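Local coordinates for protein galactose mutarotase related enzyme (Lactobacillus acidophilus, PDB 3DCD) that is of unestablished function but probably binds carbohydrate and may act as a sugar isomerase of the aldose 1-epimerase kind, at residues 5-8 with 9-12; 24-27 with 28-31; 147-151 with 152-156; 163-166 with 167-171. All coordinates share one frame; numbering follows the deposited sequence.

Contact 1: residues 5-8 with 9-12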
ATOM      1  N   ILE A   5       7.602   8.376  15.637  1.00 15.47           N
ATOM      2  CA  ILE A   5       7.899   7.189  16.435  1.00 15.83           C
ATOM      3  C   ILE A   5       9.324   6.767  16.061  1.00 15.93           C
ATOM      4  O   ILE A   5       9.736   6.912  14.910  1.00 15.90           O
ATOM      5  CB  ILE A   5       6.854   6.020  16.266  1.00 15.24           C
ATOM      6  CG1 ILE A   5       6.784   5.495  14.819  1.00 15.97           C
ATOM      7  CG2 ILE A   5       5.458   6.471  16.758  1.00 15.48           C
ATOM      8  CD1 ILE A   5       5.995   4.182  14.635  1.00 15.66           C
ATOM      9  N   GLU A   6      10.084   6.275  17.034  1.00 16.27           N
ATOM     10  CA  GLU A   6      11.510   6.049  16.807  1.00 17.14           C
ATOM     11  C   GLU A   6      12.145   5.133  17.830  1.00 17.03           C
ATOM     12  O   GLU A   6      11.652   4.982  18.948  1.00 16.91           O
ATOM     13  CB  GLU A   6      12.277   7.384  16.754  1.00 16.97           C
ATOM     14  CG  GLU A   6      12.353   8.143  18.062  1.00 18.07           C
ATOM     15  CD  GLU A   6      13.216   9.394  17.957  1.00 19.44           C
ATOM     16  OE1 GLU A   6      12.784  10.471  18.417  1.00 21.22           O
ATOM     17  OE2 GLU A   6      14.340   9.305  17.425  1.00 23.52           O
ATOM     18  N   ASN A   7      13.241   4.505  17.422  1.00 17.31           N
ATOM     19  CA  ASN A   7      14.087   3.765  18.339  1.00 17.60           C
ATOM     20  C   ASN A   7      15.536   3.951  17.921  1.00 18.29           C
ATOM     21  O   ASN A   7      15.837   4.860  17.146  1.00 17.94           O
ATOM     22  CB  ASN A   7      13.685   2.282  18.404  1.00 16.88           C
ATOM     23  CG  ASN A   7      13.619   1.608  17.029  1.00 17.10           C
ATOM     24  OD1 ASN A   7      12.838   0.685  16.834  1.00 16.45           O
ATOM     25  ND2 ASN A   7      14.412   2.079  16.083  1.00 14.35           N
ATOM     26  N   ASN A   8      16.417   3.086  18.422  1.00 19.11           N
ATOM     27  CA  ASN A   8      17.831   3.135  18.094  1.00 20.80           C
ATOM     28  C   ASN A   8      18.192   2.720  16.661  1.00 21.09           C
ATOM     29  O   ASN A   8      19.354   2.867  16.256  1.00 21.21           O
ATOM     30  CB  ASN A   8      18.634   2.279  19.082  1.00 21.37           C
ATOM     31  CG  ASN A   8      18.641   2.846  20.499  1.00 23.95           C
ATOM     32  OD1 ASN A   8      18.403   4.042  20.722  1.00 27.43           O
ATOM     33  ND2 ASN A   8      18.936   1.981  21.469  1.00 26.63           N
HETATM   34  N   MSE A   9      17.214   2.199  15.912  1.00 20.99           N
HETATM   35  CA  MSE A   9      17.440   1.704  14.555  1.00 21.55           C
HETATM   36  C   MSE A   9      16.873   2.648  13.482  1.00 20.33           C
HETATM   37  O   MSE A   9      17.552   2.959  12.495  1.00 18.64           O
HETATM   38  CB  MSE A   9      16.823   0.310  14.367  1.00 22.64           C
HETATM   39  CG  MSE A   9      17.298  -0.764  15.345  1.00 31.23           C
HETATM   40 SE   MSE A   9      19.189  -1.169  15.111  1.00 51.31          SE
HETATM   41  CE  MSE A   9      19.124  -1.849  13.247  1.00 44.29           C
ATOM     42  N   ILE A  10      15.617   3.065  13.661  1.00 19.00           N
ATOM     43  CA  ILE A  10      14.899   3.814  12.622  1.00 18.76           C
ATOM     44  C   ILE A  10      14.021   4.912  13.246  1.00 18.09           C
ATOM     45  O   ILE A  10      13.585   4.798  14.396  1.00 16.92           O
ATOM     46  CB  ILE A  10      14.079   2.892  11.633  1.00 19.01           C
ATOM     47  CG1 ILE A  10      13.025   2.047  12.344  1.00 19.91           C
ATOM     48  CG2 ILE A  10      15.000   1.957  10.775  1.00 18.92           C
ATOM     49  CD1 ILE A  10      12.099   1.270  11.342  1.00 20.29           C
ATOM     50  N   LYS A  11      13.815   5.990  12.503  1.00 17.15           N
ATOM     51  CA  LYS A  11      12.969   7.096  12.955  1.00 18.15           C
ATOM     52  C   LYS A  11      11.942   7.342  11.861  1.00 17.48           C
ATOM     53  O   LYS A  11      12.296   7.508  10.684  1.00 17.21           O
ATOM     54  CB  LYS A  11      13.794   8.361  13.219  1.00 18.03           C
ATOM     55  CG  LYS A  11      12.992   9.568  13.708  1.00 20.87           C
ATOM     56  CD  LYS A  11      13.896  10.773  13.918  1.00 21.21           C
ATOM     57  CE  LYS A  11      13.190  11.898  14.669  1.00 26.25           C
ATOM     58  NZ  LYS A  11      14.140  13.016  15.065  1.00 29.23           N
ATOM     59  N   VAL A  12      10.679   7.379  12.269  1.00 16.73           N
ATOM     60  CA  VAL A  12       9.562   7.389  11.332  1.00 16.35           C
ATOM     61  C   VAL A  12       8.709   8.606  11.631  1.00 16.43           C
ATOM     62  O   VAL A  12       8.365   8.858  12.792  1.00 16.52           O
ATOM     63  CB  VAL A  12       8.694   6.104  11.457  1.00 15.84           C
ATOM     64  CG1 VAL A  12       7.552   6.120  10.419  1.00 16.00           C
ATOM     65  CG2 VAL A  12       9.551   4.837  11.283  1.00 16.19           C
TER
HETATM   66  O   HOH W   1      16.019  11.573  16.755  1.00 40.30           O
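Glu6 and Lys11 run alongside each other with their side chains pointing the same way, a cross-strand pair on the hairpin that joins strands 2-6 and 10-15 in a three-stranded antiparallel sheet. They are a non-hydrogen-bonded pair, their CA atoms 4.2 Å apart. Lys11 is extended throughout, with CG opposite the backbone N (chi1 -179°), which lays its methylenes along the glutamate: Glu6 CB meets Lys11 CG at 3.8 Å. The charged ends stop short of a salt bridge, Glu6 OE2 lying 4.4 Å from Lys11 NZ, but a single water donates to Glu6 OE2 and accepts from Lys11 NZ, each at 2.9 Å. An alanine in place of Glu6 would leave the Lys11 ammonium without this carboxylate and the water bridge to strand 2-6, and is likely to set its end freer to turn. On the other face, Ile5 and Val12 also lie side by side, CG1 of Ile5 against CB of Val12 at 3.9 Å, and Leu122 of strand 121-130 touches both. Nearer the turn, Asn7 N donates to Ile10 O. The backbones of Ile5 and Val12 form the hydrogen-bonded pair, Ile5 N donating to Val12 O and Val12 N to Ile5 O at 2.8 Å.

Contact 2: residues 24-27 with 28-31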
ATOM      1  N   VAL A  24      11.068   7.741   6.602  1.00 15.10           N
ATOM      2  CA  VAL A  24      11.679   6.668   7.410  1.00 15.11           C
ATOM      3  C   VAL A  24      13.176   6.821   7.225  1.00 14.96           C
ATOM      4  O   VAL A  24      13.656   6.760   6.106  1.00 15.51           O
ATOM      5  CB  VAL A  24      11.273   5.257   6.936  1.00 15.51           C
ATOM      6  CG1 VAL A  24      12.089   4.163   7.665  1.00 14.06           C
ATOM      7  CG2 VAL A  24       9.753   5.015   7.100  1.00 16.13           C
ATOM      8  N   LYS A  25      13.907   7.027   8.311  1.00 14.92           N
ATOM      9  CA  LYS A  25      15.337   7.195   8.225  1.00 15.39           C
ATOM     10  C   LYS A  25      16.083   6.219   9.121  1.00 15.70           C
ATOM     11  O   LYS A  25      15.658   5.945  10.252  1.00 16.14           O
ATOM     12  CB  LYS A  25      15.718   8.619   8.613  1.00 16.79           C
ATOM     13  CG  LYS A  25      15.484   9.656   7.531  1.00 17.67           C
ATOM     14  CD  LYS A  25      15.984  10.997   8.042  1.00 21.62           C
ATOM     15  CE  LYS A  25      14.969  12.081   7.736  1.00 24.81           C
ATOM     16  NZ  LYS A  25      15.563  13.443   7.977  1.00 28.63           N
ATOM     17  N   SER A  26      17.198   5.694   8.625  1.00 15.12           N
ATOM     18  CA  SER A  26      18.108   4.963   9.499  1.00 14.52           C
ATOM     19  C   SER A  26      18.669   5.873  10.581  1.00 15.43           C
ATOM     20  O   SER A  26      19.193   6.942  10.289  1.00 15.10           O
ATOM     21  CB  SER A  26      19.245   4.332   8.703  1.00 14.66           C
ATOM     22  OG  SER A  26      20.270   3.903   9.581  1.00 13.36           O
ATOM     23  N   ALA A  27      18.562   5.431  11.832  1.00 15.45           N
ATOM     24  CA  ALA A  27      19.149   6.144  12.954  1.00 15.92           C
ATOM     25  C   ALA A  27      20.680   6.144  12.859  1.00 15.92           C
ATOM     26  O   ALA A  27      21.356   7.000  13.432  1.00 16.07           O
ATOM     27  CB  ALA A  27      18.700   5.495  14.253  1.00 16.37           C
ATOM     28  N   HIS A  28      21.225   5.193  12.114  1.00 15.29           N
ATOM     29  CA  HIS A  28      22.678   5.092  11.979  1.00 15.38           C
ATOM     30  C   HIS A  28      23.275   5.856  10.800  1.00 14.89           C
ATOM     31  O   HIS A  28      24.320   6.478  10.940  1.00 14.73           O
ATOM     32  CB  HIS A  28      23.075   3.633  11.880  1.00 15.30           C
ATOM     33  CG  HIS A  28      22.800   2.863  13.124  1.00 16.67           C
ATOM     34  ND1 HIS A  28      21.858   1.861  13.180  1.00 18.63           N
ATOM     35  CD2 HIS A  28      23.326   2.962  14.368  1.00 18.05           C
ATOM     36  CE1 HIS A  28      21.822   1.366  14.406  1.00 18.66           C
ATOM     37  NE2 HIS A  28      22.708   2.013  15.144  1.00 19.47           N
ATOM     38  N   THR A  29      22.614   5.793   9.645  1.00 14.25           N
ATOM     39  CA  THR A  29      23.180   6.316   8.399  1.00 13.92           C
ATOM     40  C   THR A  29      22.495   7.599   7.908  1.00 14.63           C
ATOM     41  O   THR A  29      23.037   8.304   7.031  1.00 13.15           O
ATOM     42  CB  THR A  29      23.050   5.285   7.278  1.00 14.05           C
ATOM     43  OG1 THR A  29      21.676   5.178   6.899  1.00 14.05           O
ATOM     44  CG2 THR A  29      23.568   3.912   7.725  1.00 12.77           C
ATOM     45  N   ASP A  30      21.308   7.864   8.470  1.00 14.61           N
ATOM     46  CA  ASP A  30      20.446   8.997   8.097  0.50 15.20           C
ATOM     47  C   ASP A  30      19.884   8.871   6.675  1.00 15.67           C
ATOM     48  O   ASP A  30      19.293   9.813   6.145  1.00 15.28           O
ATOM     49  CB  ASP A  30      21.154  10.344   8.308  0.50 15.05           C
ATOM     50  CG  ASP A  30      20.183  11.512   8.406  0.50 15.01           C
ATOM     51  OD1 ASP A  30      19.171  11.410   9.136  0.50 14.33           O
ATOM     52  OD2 ASP A  30      20.446  12.539   7.751  0.50 15.55           O
ATOM     53  N   GLU A  31      20.027   7.691   6.074  1.00 15.32           N
ATOM     54  CA  GLU A  31      19.434   7.452   4.747  1.00 16.10           C
ATOM     55  C   GLU A  31      17.899   7.493   4.794  1.00 15.80           C
ATOM     56  O   GLU A  31      17.289   6.976   5.727  1.00 15.93           O
ATOM     57  CB  GLU A  31      19.944   6.131   4.148  1.00 16.32           C
ATOM     58  CG  GLU A  31      21.437   6.175   3.799  1.00 17.97           C
ATOM     59  CD  GLU A  31      21.949   4.950   3.051  1.00 17.61           C
ATOM     60  OE1 GLU A  31      21.132   4.093   2.620  1.00 15.67           O
ATOM     61  OE2 GLU A  31      23.192   4.847   2.911  1.00 21.88           O
TER
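Ser26 and Thr29 make the compact part of this turn, where the hydroxyl of Ser26 reaches over two successive backbone amides. Its OG lies opposite the backbone N (chi1 166°), which carries it toward the following residues; His28 N and Thr29 N each donate to Ser26 OG at 3.0 Å, the second more nearly straight (159° at the hydrogen against 137°). A further bond to Glu297 brings the C-terminal tail onto the same oxygen, so this buried atom has three partners. Close by, Thr29 OG1 comes within 3.1 Å of Ser26 CB. That hydroxyl accepts from Glu31 N and is also bonded to Ser293. Two backbone bonds close the chain on itself: Asp30 N to Ser26 O at 2.9 Å, and Ser26 N to Glu31 O. The latter carbonyl also receives a CA-H...O contact from Lys25 CA.

The outer side is looser. Lys25 and Asp30 lie alongside one another, with Lys25 CD 3.4 Å from Asp30 OD1, but Lys25 NZ remains 4.3 Å from that carboxylate oxygen, and attraction of the opposite charges is therefore probably modest. Asp30 is exposed and was deposited in two conformers, consistent with a mobile end. The chain thus folds back at the end of the outermost strand 20-26 through a bond from the amide of Asp30 to the carbonyl four residues earlier, with an ST turn at Thr29.

Contact 3: residues 147-151 with 152-156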
ATOM      1  N   ASN A 147      12.399   4.984  -2.055  1.00 15.05           N
ATOM      2  CA  ASN A 147      13.520   5.489  -2.864  1.00 14.62           C
ATOM      3  C   ASN A 147      14.425   4.375  -3.371  1.00 15.55           C
ATOM      4  O   ASN A 147      14.659   3.400  -2.665  1.00 16.30           O
ATOM      5  CB  ASN A 147      14.414   6.429  -2.035  1.00 15.24           C
ATOM      6  CG  ASN A 147      13.749   7.742  -1.693  1.00 14.65           C
ATOM      7  OD1 ASN A 147      14.012   8.313  -0.637  1.00 20.57           O
ATOM      8  ND2 ASN A 147      12.934   8.254  -2.593  1.00 11.72           N
ATOM      9  N   LEU A 148      14.956   4.538  -4.584  1.00 15.73           N
ATOM     10  CA  LEU A 148      16.088   3.751  -5.040  1.00 16.99           C
ATOM     11  C   LEU A 148      17.281   4.691  -4.918  1.00 18.06           C
ATOM     12  O   LEU A 148      17.359   5.678  -5.651  1.00 18.04           O
ATOM     13  CB  LEU A 148      15.908   3.297  -6.495  1.00 16.71           C
ATOM     14  CG  LEU A 148      14.543   2.706  -6.854  1.00 17.39           C
ATOM     15  CD1 LEU A 148      14.483   2.411  -8.333  1.00 17.14           C
ATOM     16  CD2 LEU A 148      14.249   1.432  -6.054  1.00 18.07           C
ATOM     17  N   PRO A 149      18.201   4.413  -3.975  1.00 19.08           N
ATOM     18  CA  PRO A 149      19.336   5.343  -3.796  1.00 20.04           C
ATOM     19  C   PRO A 149      20.281   5.330  -4.998  1.00 21.22           C
ATOM     20  O   PRO A 149      20.590   4.271  -5.537  1.00 20.77           O
ATOM     21  CB  PRO A 149      20.044   4.816  -2.540  1.00 20.11           C
ATOM     22  CG  PRO A 149      19.555   3.411  -2.378  1.00 19.91           C
ATOM     23  CD  PRO A 149      18.243   3.270  -3.045  1.00 18.90           C
ATOM     24  N   THR A 150      20.708   6.511  -5.425  1.00 22.70           N
ATOM     25  CA  THR A 150      21.608   6.627  -6.557  1.00 25.16           C
ATOM     26  C   THR A 150      22.701   7.666  -6.261  1.00 26.38           C
ATOM     27  O   THR A 150      23.167   8.363  -7.166  1.00 26.28           O
ATOM     28  CB  THR A 150      20.855   7.027  -7.832  1.00 25.06           C
ATOM     29  OG1 THR A 150      20.275   8.324  -7.640  1.00 26.75           O
ATOM     30  CG2 THR A 150      19.768   6.000  -8.191  1.00 25.54           C
ATOM     31  N   ASP A 151      23.116   7.751  -4.997  1.00 28.06           N
ATOM     32  CA  ASP A 151      24.137   8.731  -4.592  1.00 30.12           C
ATOM     33  C   ASP A 151      25.571   8.252  -4.829  1.00 30.19           C
ATOM     34  O   ASP A 151      26.515   9.034  -4.749  1.00 30.32           O
ATOM     35  CB  ASP A 151      23.924   9.174  -3.133  1.00 30.84           C
ATOM     36  CG  ASP A 151      22.691  10.057  -2.966  1.00 34.51           C
ATOM     37  OD1 ASP A 151      22.182  10.561  -3.989  1.00 39.45           O
ATOM     38  OD2 ASP A 151      22.213  10.252  -1.822  1.00 38.45           O
ATOM     39  N   HIS A 152      25.736   6.967  -5.125  1.00 30.63           N
ATOM     40  CA  HIS A 152      27.070   6.423  -5.374  1.00 30.79           C
ATOM     41  C   HIS A 152      27.161   5.662  -6.695  1.00 30.01           C
ATOM     42  O   HIS A 152      27.725   4.571  -6.770  1.00 30.43           O
ATOM     43  CB  HIS A 152      27.555   5.613  -4.164  1.00 31.55           C
ATOM     44  CG  HIS A 152      27.550   6.410  -2.894  1.00 33.81           C
ATOM     45  ND1 HIS A 152      28.497   7.375  -2.618  1.00 36.44           N
ATOM     46  CD2 HIS A 152      26.672   6.438  -1.864  1.00 35.79           C
ATOM     47  CE1 HIS A 152      28.222   7.940  -1.454  1.00 36.76           C
ATOM     48  NE2 HIS A 152      27.119   7.389  -0.975  1.00 36.60           N
ATOM     49  N   GLY A 153      26.595   6.261  -7.737  1.00 29.06           N
ATOM     50  CA  GLY A 153      26.745   5.745  -9.094  1.00 27.84           C
ATOM     51  C   GLY A 153      25.762   4.652  -9.479  1.00 26.91           C
ATOM     52  O   GLY A 153      25.888   4.065 -10.565  1.00 27.16           O
ATOM     53  N   GLU A 154      24.797   4.360  -8.608  1.00 25.58           N
ATOM     54  CA  GLU A 154      23.779   3.353  -8.933  1.00 24.40           C
ATOM     55  C   GLU A 154      22.723   3.939  -9.865  1.00 23.19           C
ATOM     56  O   GLU A 154      22.510   5.156  -9.926  1.00 22.19           O
ATOM     57  CB  GLU A 154      23.064   2.780  -7.687  1.00 25.20           C
ATOM     58  CG  GLU A 154      23.924   2.490  -6.467  1.00 26.31           C
ATOM     59  CD  GLU A 154      23.850   3.622  -5.467  1.00 29.71           C
ATOM     60  OE1 GLU A 154      24.377   4.712  -5.790  1.00 29.08           O
ATOM     61  OE2 GLU A 154      23.222   3.431  -4.386  1.00 28.12           O
ATOM     62  N   ASN A 155      22.047   3.037 -10.558  1.00 22.45           N
ATOM     63  CA  ASN A 155      20.990   3.370 -11.482  1.00 21.33           C
ATOM     64  C   ASN A 155      19.770   2.509 -11.131  1.00 19.66           C
ATOM     65  O   ASN A 155      19.933   1.441 -10.550  1.00 18.41           O
ATOM     66  CB  ASN A 155      21.456   3.028 -12.896  1.00 22.41           C
ATOM     67  CG  ASN A 155      20.478   3.474 -13.939  1.00 24.35           C
ATOM     68  OD1 ASN A 155      20.475   4.650 -14.334  1.00 26.70           O
ATOM     69  ND2 ASN A 155      19.621   2.550 -14.389  1.00 21.15           N
ATOM     70  N   LYS A 156      18.566   2.977 -11.480  1.00 18.19           N
ATOM     71  CA  LYS A 156      17.331   2.193 -11.287  1.00 17.10           C
ATOM     72  C   LYS A 156      17.456   0.739 -11.756  1.00 16.68           C
ATOM     73  O   LYS A 156      16.930  -0.160 -11.109  1.00 15.47           O
ATOM     74  CB  LYS A 156      16.139   2.862 -11.978  1.00 17.31           C
ATOM     75  CG  LYS A 156      14.853   2.007 -11.986  1.00 17.59           C
ATOM     76  CD  LYS A 156      13.677   2.730 -12.673  1.00 16.01           C
ATOM     77  CE  LYS A 156      13.278   3.999 -11.946  1.00 15.01           C
ATOM     78  NZ  LYS A 156      12.118   4.622 -12.667  1.00 16.37           N
TER
HETATM   79  O   HOH W   2      23.664   5.595  -2.702  1.00 18.70           O
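Glu154 bends back over residues 149-151, and its carboxylate supplies the polar part of the contact. A sharp turn at chi2 (98°) brings the group in over the backbone, where Glu154 CD lies 3.3 Å from Pro149 O. Within residues 152-156, His152 N donates to Glu154 OE1 at 2.7 Å, nearly in line with the acceptor's C-O bond. The other oxygen, Glu154 OE2, stands 3.0 Å from Pro149 O, two acceptors brought close without a hydrogen bond between them. A water donates to Glu154 OE2 at 2.8 Å and accepts weakly from Asp151 N, thereby bridging the segments. Asn223 adds a weak hydrogen bond to the same carboxylate oxygen.

These groups close the loop between strands 136-147 and 159-164, in which the chain doubles back, the directions of residues 148-151 and 152-156 differing by 152°. Gly153 takes a positive phi (85°) at this reversal, a backbone shape that favours glycine.

Van der Waals contacts occupy the rest. Leu148 crosses Lys156 at a slant, its CD1 meeting Lys156 CG at 3.7 Å, while the ammonium of Lys156 turns away to the backbone oxygen of Asp247 and a salt bridge with Asp197. Phe159 touches Leu148, Pro149 and Glu154. Toward the tip, Thr150 CB rests against Glu154 O at 3.3 Å, and Asp151 CB lies over one face of the His152 ring, 4.0 Å above its plane and offset toward the rim.

Contact 4: residues 163-166 with 167-171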
HETATM    1  N   MSE A 163      10.500 -12.114  -4.868  1.00 25.31           N
HETATM    2  CA  MSE A 163       9.412 -12.552  -4.017  1.00 28.25           C
HETATM    3  C   MSE A 163       9.699 -13.912  -3.401  1.00 26.48           C
HETATM    4  O   MSE A 163      10.207 -14.821  -4.067  1.00 26.31           O
HETATM    5  CB  MSE A 163       8.116 -12.559  -4.807  1.00 27.57           C
HETATM    6  CG  MSE A 163       7.863 -11.233  -5.483  1.00 28.93           C
HETATM    7 SE   MSE A 163       6.140 -11.198  -6.385  1.00 39.95          SE
HETATM    8  CE  MSE A 163       5.067 -11.572  -4.844  1.00 32.94           C
ATOM      9  N   HIS A 164       9.413 -14.033  -2.111  1.00 25.53           N
ATOM     10  CA  HIS A 164       9.538 -15.304  -1.417  1.00 25.01           C
ATOM     11  C   HIS A 164       8.157 -15.678  -0.856  1.00 23.63           C
ATOM     12  O   HIS A 164       7.421 -14.799  -0.427  1.00 22.09           O
ATOM     13  CB  HIS A 164      10.591 -15.188  -0.314  1.00 25.75           C
ATOM     14  CG  HIS A 164      11.941 -14.764  -0.820  1.00 30.67           C
ATOM     15  ND1 HIS A 164      12.314 -13.438  -0.938  1.00 34.44           N
ATOM     16  CD2 HIS A 164      12.993 -15.493  -1.262  1.00 34.69           C
ATOM     17  CE1 HIS A 164      13.543 -13.370  -1.417  1.00 36.20           C
ATOM     18  NE2 HIS A 164      13.979 -14.603  -1.620  1.00 38.10           N
ATOM     19  N   PRO A 165       7.768 -16.971  -0.926  1.00 23.07           N
ATOM     20  CA  PRO A 165       8.471 -18.119  -1.544  1.00 22.14           C
ATOM     21  C   PRO A 165       8.686 -17.887  -3.031  1.00 21.57           C
ATOM     22  O   PRO A 165       7.926 -17.134  -3.642  1.00 21.05           O
ATOM     23  CB  PRO A 165       7.477 -19.278  -1.368  1.00 22.02           C
ATOM     24  CG  PRO A 165       6.551 -18.853  -0.286  1.00 23.94           C
ATOM     25  CD  PRO A 165       6.464 -17.358  -0.368  1.00 22.55           C
ATOM     26  N   SER A 166       9.707 -18.533  -3.597  1.00 20.79           N
ATOM     27  CA  SER A 166      10.074 -18.342  -4.998  1.00 20.89           C
ATOM     28  C   SER A 166       9.228 -19.269  -5.841  1.00 20.18           C
ATOM     29  O   SER A 166       9.647 -20.390  -6.179  1.00 20.23           O
ATOM     30  CB  SER A 166      11.555 -18.661  -5.230  1.00 21.37           C
ATOM     31  OG  SER A 166      12.388 -17.661  -4.640  1.00 24.41           O
ATOM     32  N   VAL A 167       8.033 -18.802  -6.175  1.00 19.18           N
ATOM     33  CA  VAL A 167       7.125 -19.579  -7.003  1.00 18.71           C
ATOM     34  C   VAL A 167       6.536 -18.669  -8.045  1.00 18.58           C
ATOM     35  O   VAL A 167       6.388 -17.461  -7.803  1.00 18.71           O
ATOM     36  CB  VAL A 167       6.001 -20.245  -6.190  1.00 18.89           C
ATOM     37  CG1 VAL A 167       6.597 -21.279  -5.208  1.00 20.17           C
ATOM     38  CG2 VAL A 167       5.140 -19.213  -5.448  1.00 19.31           C
ATOM     39  N   THR A 168       6.205 -19.243  -9.202  1.00 18.25           N
ATOM     40  CA  THR A 168       5.510 -18.508 -10.247  1.00 19.70           C
ATOM     41  C   THR A 168       4.094 -18.188  -9.762  1.00 18.95           C
ATOM     42  O   THR A 168       3.421 -19.041  -9.157  1.00 19.52           O
ATOM     43  CB  THR A 168       5.515 -19.324 -11.552  1.00 19.68           C
ATOM     44  OG1 THR A 168       6.867 -19.394 -12.037  1.00 22.67           O
ATOM     45  CG2 THR A 168       4.730 -18.615 -12.614  1.00 25.13           C
ATOM     46  N   ARG A 169       3.656 -16.954  -9.999  1.00 18.83           N
ATOM     47  CA  ARG A 169       2.377 -16.467  -9.523  1.00 17.87           C
ATOM     48  C   ARG A 169       1.578 -15.853 -10.664  1.00 18.24           C
ATOM     49  O   ARG A 169       2.147 -15.381 -11.656  1.00 17.78           O
ATOM     50  CB  ARG A 169       2.582 -15.400  -8.429  1.00 18.65           C
ATOM     51  CG  ARG A 169       3.076 -15.927  -7.077  1.00 17.73           C
ATOM     52  CD  ARG A 169       3.528 -14.739  -6.208  1.00 17.96           C
ATOM     53  NE  ARG A 169       3.991 -15.119  -4.865  1.00 17.64           N
ATOM     54  CZ  ARG A 169       5.240 -15.451  -4.547  1.00 17.93           C
ATOM     55  NH1 ARG A 169       6.196 -15.518  -5.473  1.00 16.39           N
ATOM     56  NH2 ARG A 169       5.538 -15.735  -3.281  1.00 18.05           N
ATOM     57  N   VAL A 170       0.258 -15.819 -10.511  1.00 17.51           N
ATOM     58  CA  VAL A 170      -0.599 -15.271 -11.561  1.00 17.50           C
ATOM     59  C   VAL A 170      -0.514 -13.750 -11.516  1.00 17.54           C
ATOM     60  O   VAL A 170      -0.692 -13.155 -10.447  1.00 17.85           O
ATOM     61  CB  VAL A 170      -2.064 -15.713 -11.387  1.00 17.63           C
ATOM     62  CG1 VAL A 170      -2.951 -15.089 -12.463  1.00 18.04           C
ATOM     63  CG2 VAL A 170      -2.167 -17.245 -11.439  1.00 18.20           C
ATOM     64  N   ARG A 171      -0.198 -13.134 -12.655  1.00 17.08           N
ATOM     65  CA  ARG A 171      -0.271 -11.672 -12.783  1.00 17.70           C
ATOM     66  C   ARG A 171      -1.621 -11.294 -13.367  1.00 17.43           C
ATOM     67  O   ARG A 171      -2.085 -11.930 -14.326  1.00 17.72           O
ATOM     68  CB  ARG A 171       0.817 -11.143 -13.730  1.00 18.43           C
ATOM     69  CG  ARG A 171       0.816  -9.607 -13.871  1.00 19.96           C
ATOM     70  CD  ARG A 171       1.646  -9.160 -15.059  1.00 24.01           C
ATOM     71  NE  ARG A 171       1.290  -7.797 -15.481  1.00 26.95           N
ATOM     72  CZ  ARG A 171       1.967  -7.117 -16.398  1.00 27.95           C
ATOM     73  NH1 ARG A 171       3.020  -7.674 -16.988  1.00 29.57           N
ATOM     74  NH2 ARG A 171       1.604  -5.889 -16.719  1.00 28.82           N
TER
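Met163, a selenomethionine, lays its terminal methyl over one face of the Arg169 guanidinium: CE stands 3.7 Å above the plane, offset toward the rim. The bend at chi3 (58°) turns CE off the line of the chain and toward the arginine, while Met163 CB approaches Arg169 NH1 at 3.6 Å. On the opposite face Val167 CG2 sits 3.8 Å above the plane, over the centre, so the flat group is sandwiched between two methyls.

The guanidinium points end-on at a single acceptor. Arg169 NH2 donates to Pro165 O at 2.8 Å, in the carbonyl plane and on a lone pair, and Arg169 NH1 donates to the same oxygen at 3.0 Å, almost in line with the carbonyl bond. Neither bond is straight (140° and 132° at the hydrogens), as expected when two nitrogens share one atom. An arginine chain extended from CG to NE gives the span needed to reach back across the turn.

That turn connects strand 159-164, in the nine-stranded sheet, to strand 169-175, in a separate three-stranded one. It includes a cis peptide before Pro165 and an inverse gamma turn centred on Ser166, where Val167 N returns to Pro165 O in a weak bond of 3.0 Å. A leucine in place of Arg169 would leave Pro165 O without both side-chain donors and would probably weaken the tie between the turn and strand 169-175. The chemistry implies a neutral carbonyl oxygen gripped by a cation, whose charge probably polarises the C=O toward the oxygen but is not neutralised by it.

How the contacts relate
All four contacts are local; contacts 1 to 3 are chain reversals, while contact 4 is a turn between two sheets. Contacts 1 and 2 share one three-stranded sheet, Met9 O lying 2.8 Å from Ala27 N and Lys11 O 2.9 Å from Lys25 N, both probable hydrogen bonds. Contact 3 comes within about 5 Å of contact 2 at the nearest atoms without touching it; contact 4 stands apart, its centre 26 Å or more from the others. Contact 1 buries Ile5, Ile10 and Val12, and contact 4 Met163 and Arg169, whereas the tip of contact 3, Asp151 to Gly153, is exposed. Strand pairing governs contact 1, hydroxyls contact 2, a carboxylate and water contact 3, a guanidinium contact 4.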